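Local coordinates for adhesin (Streptococcus sanguinis SK1 = NCTC 7863, PDB 6VT2), which probably mediates bacterial attachment to host sialoglycans, which it binds through two Siglec-like modules arranged in tandem, at residues A[332-337]-A[353-358]; A[328-333]-A[361-366]; A[8-13]-A[118-123]. All blocks are in the same frame, centred on the assembly; numbering follows the deposited sequence.

Contact 1 of 3, residues A[332-337]-A[353-358]; sequences PGSLTG and EEKVRA
K355 of helix 346-360 packs on P332 and bonds with S334 in a helix-to-loop contact of the second atypical Rib domain. The loop leads into strand 336-338. That strand pairs in parallel with strand 401-403, and T336 makes backbone bonds with Q402 of that strand and T400 just before it. The lysine carries most of the contact. Its CG stands beside the backbone N (chi1 -68°), and beyond it the chain is fully extended. The chain runs over the turn, starting at the proline: K355 CB packs on P332 CB at 3.7 Å. Farther out, K355 CD and CE both pass close to T336 OG1, where the two side chains cross obliquely. P332 CD touches V356 CG2 at 4.2 Å, and V356 continues onto Y370 of strand 369-372. One water links the backbones: it accepts from G333 N and donates to K355 O at 2.7 Å. At the far end the ammonium meets three oxygens of the turn. K355 NZ donates to S334 OG at 2.9 Å. Its bonds to L335 O (2.8 Å) and T336 OG1 (3.3 Å) are weak.

Contact 2 of 3, residues A[328-333]-A[361-366]; sequences TPNNPG and TGNLPN
N363 and L364 meet T328, P329 and N330 where two loops come together in the second atypical Rib domain. Segment 328-333 leads toward strand 336-338. Segment 361-366 leaves helix 346-360 for strand 369-372. Neither segment is a regular helix or strand.

N363 can be followed outward. Its CB points at the other loop and lies 3.9 Å from N330 ND2. N363 CG is anti to the backbone N and lies 3.8 Å from T328 O. At the tip the two branches part. N363 ND2 donates to T328 O at 3.0 Å. The bond is nearly straight, 173° at the hydrogen, and the oxygen lies in the plane of the amide. Seen from the acceptor, the donor is tilted 31° from the carbonyl plane. ND2 has a second partner, N360 OD1, near the end of the helix. N363 OD1 accepts from a water at 2.8 Å, and that water also accepts from T328 N. T328 is thus held at its carbonyl directly and at its N-H through water.

The side chains of N330 and N363 pass each other at a slant, with their amide planes 16° apart. N330 ND2 bonds to A359 O, and N330 N to N360 OD1. N360 OD1 therefore receives a bond from each loop.

Apart from the polar contacts, L364 CD1 touches P329 CB at 4.2 Å. L364 CD2 lies 4.1 Å from P329 N. Both residues also touch V380 of strand 378-381 and Y382.

T328 follows directly on Y327, a calcium ligand with T324 and D393. The contact is a helix-exit loop joined by asparagine amides to the entry segment of a Rib-type domain, beside its calcium site.

Contact 3 of 3, residues A[8-13]-A[118-123]; sequences ITLPQE and ERFVLV
A parallel strand pairing at the edge of a mixed sheet in the first Siglec-like domain brings 8-13 against 118-123. The chain leaves strand 7-9 of one sheet and enters strand 13-17 of another, where it lies beside strand 119-125. E13 and V121 form the bridge, with CA atoms 4.7 Å apart. V121 N donates to Q12 O at 2.9 Å, and the N-H stands above the carbonyl plane. E13 CA approaches V121 O at 3.3 Å in a CA-H...O contact. Beyond the bridge, E13 CG rests on V123 CG2 at 4.0 Å.

Toward I8 and E118 the backbones separate, the CA atoms of these two residues lying 7.0 Å apart, and side chains and water lie between them. L10 CD1 reaches the edge of the F120 ring, 3.9 Å from F120 CD2. The same ring meets F24 edge-to-face. One water donates to both L10 O and R119 O. At the far end, I8 and E118 cross at about a right angle, I8 CB lying 3.9 Å from E118 CG. A second water accepts from I8 N and donates to E118 OE2.

The side chain of V121 is about 6 Å from the bound sialic acid. Passage of one N-terminal segment from sheet to sheet, with parallel pairing to the last strand, is typical of V-set immunoglobulin folds, which Siglec-like domains resemble.

From the N terminus, contact 3 comes first. It brings 8-13 back to 118-123 and closes a long, strand-rich loop of 104 residues across the first Siglec-like domain. The chain then runs through the first atypical Rib domain and the second Siglec-like domain before the other two contacts begin. Contact 2 joins 328-333 to 361-366. Contact 1 starts from an overlapping segment, sharing P332 and G333, and ends earlier, at 353-358, so its loop lies entirely within that of contact 2. Together they tie the start of the last domain to helix 346-360 and its exit. Contact 3 is about 90 Å from contact 2, centre to centre.

Contact 1 of 3, residues A[332-337]-A[353-358]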
loop_
_atom_site.group_PDB
_atom_site.type_symbol
_atom_site.label_atom_id
_atom_site.label_comp_id
_atom_site.label_asym_id
_atom_site.label_seq_id
_atom_site.Cartn_x
_atom_site.Cartn_y
_atom_site.Cartn_z
ATOM N N PRO A 332 -20.040 -45.638 -16.900
ATOM C CA PRO A 332 -19.098 -46.392 -17.738
ATOM C C PRO A 332 -19.276 -46.103 -19.218
ATOM O O PRO A 332 -20.348 -45.713 -19.681
ATOM C CB PRO A 332 -19.425 -47.853 -17.421
ATOM C CG PRO A 332 -20.720 -47.848 -16.897
ATOM C CD PRO A 332 -20.989 -46.510 -16.199
ATOM N N GLY A 333 -18.180 -46.260 -19.945
ATOM C CA GLY A 333 -18.153 -45.879 -21.330
ATOM C C GLY A 333 -18.955 -46.802 -22.204
ATOM O O GLY A 333 -19.420 -46.386 -23.263
ATOM N N SER A 334 -19.185 -48.016 -21.740
ATOM C CA SER A 334 -20.050 -48.950 -22.438
ATOM C C SER A 334 -20.793 -49.763 -21.397
ATOM O O SER A 334 -20.395 -49.856 -20.227
ATOM C CB SER A 334 -19.291 -49.874 -23.395
ATOM O OG SER A 334 -18.376 -50.630 -22.680
ATOM N N LEU A 335 -21.933 -50.278 -21.828
ATOM C CA LEU A 335 -22.661 -51.240 -21.032
ATOM C C LEU A 335 -21.957 -52.573 -21.099
ATOM O O LEU A 335 -21.122 -52.821 -21.955
ATOM C CB LEU A 335 -24.085 -51.379 -21.526
ATOM C CG LEU A 335 -24.854 -50.087 -21.662
ATOM C CD1 LEU A 335 -26.225 -50.403 -22.216
ATOM C CD2 LEU A 335 -24.985 -49.367 -20.337
ATOM N N THR A 336 -22.252 -53.411 -20.115
ATOM C CA THR A 336 -21.721 -54.761 -20.015
ATOM C C THR A 336 -22.842 -55.754 -20.251
ATOM O O THR A 336 -23.915 -55.637 -19.655
ATOM C CB THR A 336 -21.123 -54.981 -18.644
ATOM O OG1 THR A 336 -20.017 -54.070 -18.523
ATOM C CG2 THR A 336 -20.625 -56.348 -18.410
ATOM N N GLY A 337 -22.623 -56.669 -21.185
ATOM C CA GLY A 337 -23.642 -57.650 -21.512
ATOM C C GLY A 337 -23.855 -58.563 -20.341
ATOM O O GLY A 337 -22.898 -59.100 -19.775
ATOM N N GLU A 353 -17.479 -53.351 -12.665
ATOM C CA GLU A 353 -16.671 -52.601 -11.735
ATOM C C GLU A 353 -15.476 -51.997 -12.458
ATOM O O GLU A 353 -15.145 -50.839 -12.217
ATOM C CB GLU A 353 -16.216 -53.465 -10.581
ATOM C CG GLU A 353 -15.498 -52.599 -9.539
ATOM C CD GLU A 353 -14.925 -53.326 -8.363
ATOM O OE1 GLU A 353 -13.923 -52.795 -7.812
ATOM O OE2 GLU A 353 -15.458 -54.399 -7.992
ATOM N N GLU A 354 -14.857 -52.738 -13.386
ATOM C CA GLU A 354 -13.674 -52.231 -14.077
ATOM C C GLU A 354 -14.025 -51.032 -14.943
ATOM O O GLU A 354 -13.257 -50.066 -15.042
ATOM C CB GLU A 354 -13.032 -53.339 -14.922
ATOM C CG GLU A 354 -11.972 -52.874 -15.874
ATOM C CD GLU A 354 -10.886 -52.071 -15.183
ATOM O OE1 GLU A 354 -10.208 -51.279 -15.892
ATOM O OE2 GLU A 354 -10.698 -52.247 -13.947
ATOM N N LYS A 355 -15.164 -51.082 -15.598
ATOM C CA LYS A 355 -15.546 -49.969 -16.444
ATOM C C LYS A 355 -15.893 -48.750 -15.617
ATOM O O LYS A 355 -15.598 -47.617 -16.029
ATOM C CB LYS A 355 -16.726 -50.340 -17.302
ATOM C CG LYS A 355 -16.422 -51.414 -18.373
ATOM C CD LYS A 355 -17.620 -51.722 -19.233
ATOM C CE LYS A 355 -17.286 -52.785 -20.188
ATOM N NZ LYS A 355 -18.407 -53.077 -21.168
ATOM N N VAL A 356 -16.551 -48.976 -14.470
ATOM C CA VAL A 356 -16.863 -47.846 -13.598
ATOM C C VAL A 356 -15.584 -47.256 -13.019
ATOM O O VAL A 356 -15.408 -46.027 -13.023
ATOM C CB VAL A 356 -17.835 -48.267 -12.492
ATOM C CG1 VAL A 356 -17.948 -47.176 -11.490
ATOM C CG2 VAL A 356 -19.160 -48.618 -13.029
ATOM N N ARG A 357 -14.640 -48.118 -12.660
ATOM C CA ARG A 357 -13.357 -47.672 -12.138
ATOM C C ARG A 357 -12.649 -46.813 -13.164
ATOM O O ARG A 357 -12.220 -45.675 -12.870
ATOM C CB ARG A 357 -12.528 -48.902 -11.769
ATOM C CG ARG A 357 -11.155 -48.577 -11.111
ATOM C CD ARG A 357 -10.150 -49.691 -11.376
ATOM N NE ARG A 357 -9.826 -49.790 -12.799
ATOM C CZ ARG A 357 -9.134 -48.888 -13.505
ATOM N NH1 ARG A 357 -8.642 -47.792 -12.931
ATOM N NH2 ARG A 357 -8.943 -49.084 -14.805
ATOM N N ALA A 358 -12.523 -47.354 -14.373
ATOM C CA ALA A 358 -11.813 -46.654 -15.439
ATOM C C ALA A 358 -12.446 -45.309 -15.739
ATOM O O ALA A 358 -11.746 -44.366 -16.099
ATOM C CB ALA A 358 -11.779 -47.497 -16.714
HETATM O O HOH W 1 -15.615 -46.981 -18.626
#

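Contact 2 of 3, residues A[328-333]-A[361-366]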
loop_
_atom_site.group_PDB
_atom_site.type_symbol
_atom_site.label_atom_id
_atom_site.label_comp_id
_atom_site.label_asym_id
_atom_site.label_seq_id
_atom_site.Cartn_x
_atom_site.Cartn_y
_atom_site.Cartn_z
ATOM N N THR A 328 -19.618 -36.642 -8.161
ATOM C CA THR A 328 -20.632 -37.278 -8.992
ATOM C C THR A 328 -19.919 -38.309 -9.848
ATOM O O THR A 328 -19.034 -37.922 -10.636
ATOM C CB THR A 328 -21.301 -36.238 -9.868
ATOM O OG1 THR A 328 -21.965 -35.311 -9.011
ATOM C CG2 THR A 328 -22.321 -36.881 -10.762
ATOM N N PRO A 329 -20.273 -39.593 -9.719
ATOM C CA PRO A 329 -19.664 -40.607 -10.582
ATOM C C PRO A 329 -19.949 -40.355 -12.051
ATOM O O PRO A 329 -21.044 -39.938 -12.426
ATOM C CB PRO A 329 -20.285 -41.918 -10.096
ATOM C CG PRO A 329 -20.803 -41.602 -8.745
ATOM C CD PRO A 329 -21.176 -40.182 -8.710
ATOM N N ASN A 330 -18.938 -40.665 -12.865
ATOM C CA ASN A 330 -19.099 -40.855 -14.305
ATOM C C ASN A 330 -19.614 -42.244 -14.587
ATOM O O ASN A 330 -19.269 -43.204 -13.899
ATOM C CB ASN A 330 -17.785 -40.667 -15.025
ATOM C CG ASN A 330 -17.254 -39.234 -14.873
ATOM O OD1 ASN A 330 -18.020 -38.280 -14.784
ATOM N ND2 ASN A 330 -15.981 -39.111 -14.793
ATOM N N ASN A 331 -20.486 -42.322 -15.580
ATOM C CA ASN A 331 -20.992 -43.596 -16.011
ATOM C C ASN A 331 -19.953 -44.323 -16.827
ATOM O O ASN A 331 -19.078 -43.707 -17.420
ATOM C CB ASN A 331 -22.240 -43.371 -16.833
ATOM C CG ASN A 331 -23.313 -42.715 -16.039
ATOM O OD1 ASN A 331 -23.948 -41.735 -16.473
ATOM N ND2 ASN A 331 -23.533 -43.220 -14.869
ATOM N N PRO A 332 -20.040 -45.638 -16.900
ATOM C CA PRO A 332 -19.098 -46.392 -17.738
ATOM C C PRO A 332 -19.276 -46.103 -19.218
ATOM O O PRO A 332 -20.348 -45.713 -19.681
ATOM C CB PRO A 332 -19.425 -47.853 -17.421
ATOM C CG PRO A 332 -20.720 -47.848 -16.897
ATOM C CD PRO A 332 -20.989 -46.510 -16.199
ATOM N N GLY A 333 -18.180 -46.260 -19.945
ATOM C CA GLY A 333 -18.153 -45.879 -21.330
ATOM C C GLY A 333 -18.955 -46.802 -22.204
ATOM O O GLY A 333 -19.420 -46.386 -23.263
ATOM N N THR A 361 -11.363 -42.672 -12.641
ATOM C CA THR A 361 -10.036 -42.242 -12.219
ATOM C C THR A 361 -9.844 -40.757 -12.549
ATOM O O THR A 361 -10.252 -40.267 -13.607
ATOM C CB THR A 361 -8.966 -43.109 -12.867
ATOM O OG1 THR A 361 -9.162 -43.164 -14.277
ATOM C CG2 THR A 361 -9.047 -44.542 -12.330
ATOM N N GLY A 362 -9.306 -39.998 -11.583
ATOM C CA GLY A 362 -9.204 -38.567 -11.746
ATOM C C GLY A 362 -10.439 -37.780 -11.389
ATOM O O GLY A 362 -10.364 -36.546 -11.331
ATOM N N ASN A 363 -11.558 -38.451 -11.105
ATOM C CA ASN A 363 -12.796 -37.808 -10.717
ATOM C C ASN A 363 -13.147 -38.108 -9.271
ATOM O O ASN A 363 -13.223 -37.204 -8.461
ATOM C CB ASN A 363 -13.905 -38.291 -11.646
ATOM C CG ASN A 363 -15.246 -37.774 -11.257
ATOM O OD1 ASN A 363 -15.391 -36.615 -10.881
ATOM N ND2 ASN A 363 -16.248 -38.644 -11.287
ATOM N N LEU A 364 -13.367 -39.349 -8.942
ATOM C CA LEU A 364 -13.662 -39.761 -7.579
ATOM C C LEU A 364 -12.383 -40.002 -6.823
ATOM O O LEU A 364 -11.337 -40.183 -7.429
ATOM C CB LEU A 364 -14.486 -41.030 -7.601
ATOM C CG LEU A 364 -15.758 -40.928 -8.423
ATOM C CD1 LEU A 364 -16.519 -42.233 -8.375
ATOM C CD2 LEU A 364 -16.553 -39.772 -7.986
ATOM N N PRO A 365 -12.467 -40.046 -5.495
ATOM C CA PRO A 365 -11.299 -40.373 -4.684
ATOM C C PRO A 365 -10.702 -41.686 -5.122
ATOM O O PRO A 365 -11.416 -42.598 -5.535
ATOM C CB PRO A 365 -11.851 -40.421 -3.262
ATOM C CG PRO A 365 -13.005 -39.511 -3.304
ATOM C CD PRO A 365 -13.633 -39.698 -4.664
ATOM N N ASN A 366 -9.383 -41.764 -5.038
ATOM C CA ASN A 366 -8.712 -42.984 -5.408
ATOM C C ASN A 366 -9.054 -44.111 -4.464
ATOM O O ASN A 366 -8.792 -45.269 -4.810
ATOM C CB ASN A 366 -7.218 -42.800 -5.423
ATOM C CG ASN A 366 -6.748 -41.808 -6.484
ATOM O OD1 ASN A 366 -7.279 -41.729 -7.581
ATOM N ND2 ASN A 366 -5.779 -41.050 -6.150
HETATM O O HOH W 2 -17.292 -35.502 -9.227
HETATM O O HOH W 3 -12.708 -39.711 -14.943
#

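Contact 3 of 3, residues A[8-13]-A[118-123]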
loop_
_atom_site.group_PDB
_atom_site.type_symbol
_atom_site.label_atom_id
_atom_site.label_comp_id
_atom_site.label_asym_id
_atom_site.label_seq_id
_atom_site.Cartn_x
_atom_site.Cartn_y
_atom_site.Cartn_z
ATOM N N ILE A 8 22.949 44.025 -20.813
ATOM C CA ILE A 8 22.883 43.114 -19.678
ATOM C C ILE A 8 21.425 42.775 -19.415
ATOM O O ILE A 8 20.586 43.678 -19.323
ATOM C CB ILE A 8 23.496 43.744 -18.412
ATOM C CG1 ILE A 8 24.916 44.213 -18.630
ATOM C CG2 ILE A 8 23.463 42.751 -17.239
ATOM C CD1 ILE A 8 25.426 45.046 -17.549
ATOM N N THR A 9 21.196 41.461 -19.299
ATOM C CA THR A 9 19.867 40.910 -19.054
ATOM C C THR A 9 19.906 40.101 -17.727
ATOM O O THR A 9 20.832 39.365 -17.565
ATOM C CB THR A 9 19.319 40.043 -20.185
ATOM O OG1 THR A 9 19.212 40.921 -21.300
ATOM C CG2 THR A 9 17.961 39.489 -19.862
ATOM N N LEU A 10 19.061 40.465 -16.767
ATOM C CA LEU A 10 19.143 39.757 -15.459
ATOM C C LEU A 10 17.803 39.878 -14.741
ATOM O O LEU A 10 17.064 40.746 -15.093
ATOM C CB LEU A 10 20.289 40.337 -14.635
ATOM C CG LEU A 10 19.999 41.642 -13.910
ATOM C CD1 LEU A 10 21.120 41.922 -12.928
ATOM C CD2 LEU A 10 19.839 42.783 -14.885
ATOM N N PRO A 11 17.495 38.979 -13.793
ATOM C CA PRO A 11 16.229 39.055 -13.103
ATOM C C PRO A 11 16.197 40.284 -12.198
ATOM O O PRO A 11 17.162 40.577 -11.666
ATOM C CB PRO A 11 16.158 37.826 -12.204
ATOM C CG PRO A 11 17.538 37.272 -12.201
ATOM C CD PRO A 11 18.212 37.755 -13.465
ATOM N N GLN A 12 15.028 40.895 -12.055
ATOM C CA GLN A 12 14.948 42.110 -11.217
ATOM C C GLN A 12 14.845 41.679 -9.756
ATOM O O GLN A 12 15.182 42.441 -8.902
ATOM C CB GLN A 12 13.759 43.055 -11.437
ATOM C CG GLN A 12 12.933 42.997 -12.687
ATOM C CD GLN A 12 11.596 43.680 -12.433
ATOM O OE1 GLN A 12 11.558 44.887 -12.322
ATOM N NE2 GLN A 12 10.510 42.930 -12.248
ATOM N N GLU A 13 14.271 40.520 -9.531
ATOM C CA GLU A 13 14.132 40.066 -8.148
ATOM C C GLU A 13 14.519 38.596 -8.083
ATOM O O GLU A 13 14.106 37.864 -8.909
ATOM C CB GLU A 13 12.695 40.222 -7.663
ATOM C CG GLU A 13 12.493 39.762 -6.261
ATOM C CD GLU A 13 11.044 39.795 -5.933
ATOM O OE1 GLU A 13 10.338 38.959 -6.454
ATOM O OE2 GLU A 13 10.626 40.660 -5.173
ATOM N N GLU A 118 21.338 48.608 -14.339
ATOM C CA GLU A 118 21.096 47.182 -14.234
ATOM C C GLU A 118 21.384 46.712 -12.823
ATOM O O GLU A 118 22.452 46.966 -12.266
ATOM C CB GLU A 118 21.965 46.452 -15.225
ATOM C CG GLU A 118 21.710 46.778 -16.717
ATOM C CD GLU A 118 22.460 47.978 -17.301
ATOM O OE1 GLU A 118 23.105 48.777 -16.569
ATOM O OE2 GLU A 118 22.423 48.106 -18.547
ATOM N N ARG A 119 20.415 45.999 -12.260
ATOM C CA ARG A 119 20.487 45.656 -10.857
ATOM C C ARG A 119 19.512 44.518 -10.610
ATOM O O ARG A 119 18.586 44.279 -11.401
ATOM C CB ARG A 119 20.143 46.851 -9.974
ATOM C CG ARG A 119 18.722 47.355 -10.111
ATOM C CD ARG A 119 18.624 48.828 -9.623
ATOM N NE ARG A 119 17.218 49.132 -9.674
ATOM C CZ ARG A 119 16.550 49.415 -10.771
ATOM N NH1 ARG A 119 17.188 49.565 -11.936
ATOM N NH2 ARG A 119 15.212 49.568 -10.703
ATOM N N PHE A 120 19.714 43.873 -9.480
ATOM C CA PHE A 120 18.793 42.872 -8.994
ATOM C C PHE A 120 18.524 43.131 -7.527
ATOM O O PHE A 120 19.359 43.707 -6.833
ATOM C CB PHE A 120 19.300 41.441 -9.184
ATOM C CG PHE A 120 20.576 41.147 -8.489
ATOM C CD1 PHE A 120 20.575 40.667 -7.196
ATOM C CD2 PHE A 120 21.800 41.356 -9.123
ATOM C CE1 PHE A 120 21.769 40.451 -6.509
ATOM C CE2 PHE A 120 22.960 41.082 -8.492
ATOM C CZ PHE A 120 22.965 40.620 -7.156
ATOM N N VAL A 121 17.388 42.646 -7.021
ATOM C CA VAL A 121 17.113 42.660 -5.595
ATOM C C VAL A 121 17.064 41.220 -5.155
ATOM O O VAL A 121 16.242 40.432 -5.647
ATOM C CB VAL A 121 15.810 43.359 -5.260
ATOM C CG1 VAL A 121 15.629 43.398 -3.757
ATOM C CG2 VAL A 121 15.836 44.810 -5.797
ATOM N N LEU A 122 17.960 40.873 -4.258
ATOM C CA LEU A 122 17.986 39.581 -3.611
ATOM C C LEU A 122 17.208 39.668 -2.316
ATOM O O LEU A 122 17.491 40.521 -1.481
ATOM C CB LEU A 122 19.441 39.181 -3.389
ATOM C CG LEU A 122 19.649 37.775 -2.869
ATOM C CD1 LEU A 122 19.279 36.775 -3.918
ATOM C CD2 LEU A 122 21.126 37.687 -2.450
ATOM N N VAL A 123 16.193 38.844 -2.190
ATOM C CA VAL A 123 15.232 38.935 -1.104
ATOM C C VAL A 123 15.340 37.678 -0.294
ATOM O O VAL A 123 15.123 36.584 -0.831
ATOM C CB VAL A 123 13.809 39.156 -1.635
ATOM C CG1 VAL A 123 12.778 39.324 -0.508
ATOM C CG2 VAL A 123 13.747 40.318 -2.556
HETATM O O HOH W 4 21.847 46.632 -20.499
HETATM O O HOH W 5 16.955 43.458 -13.591
HETATM O O HOH W 6 15.758 45.015 -9.531
#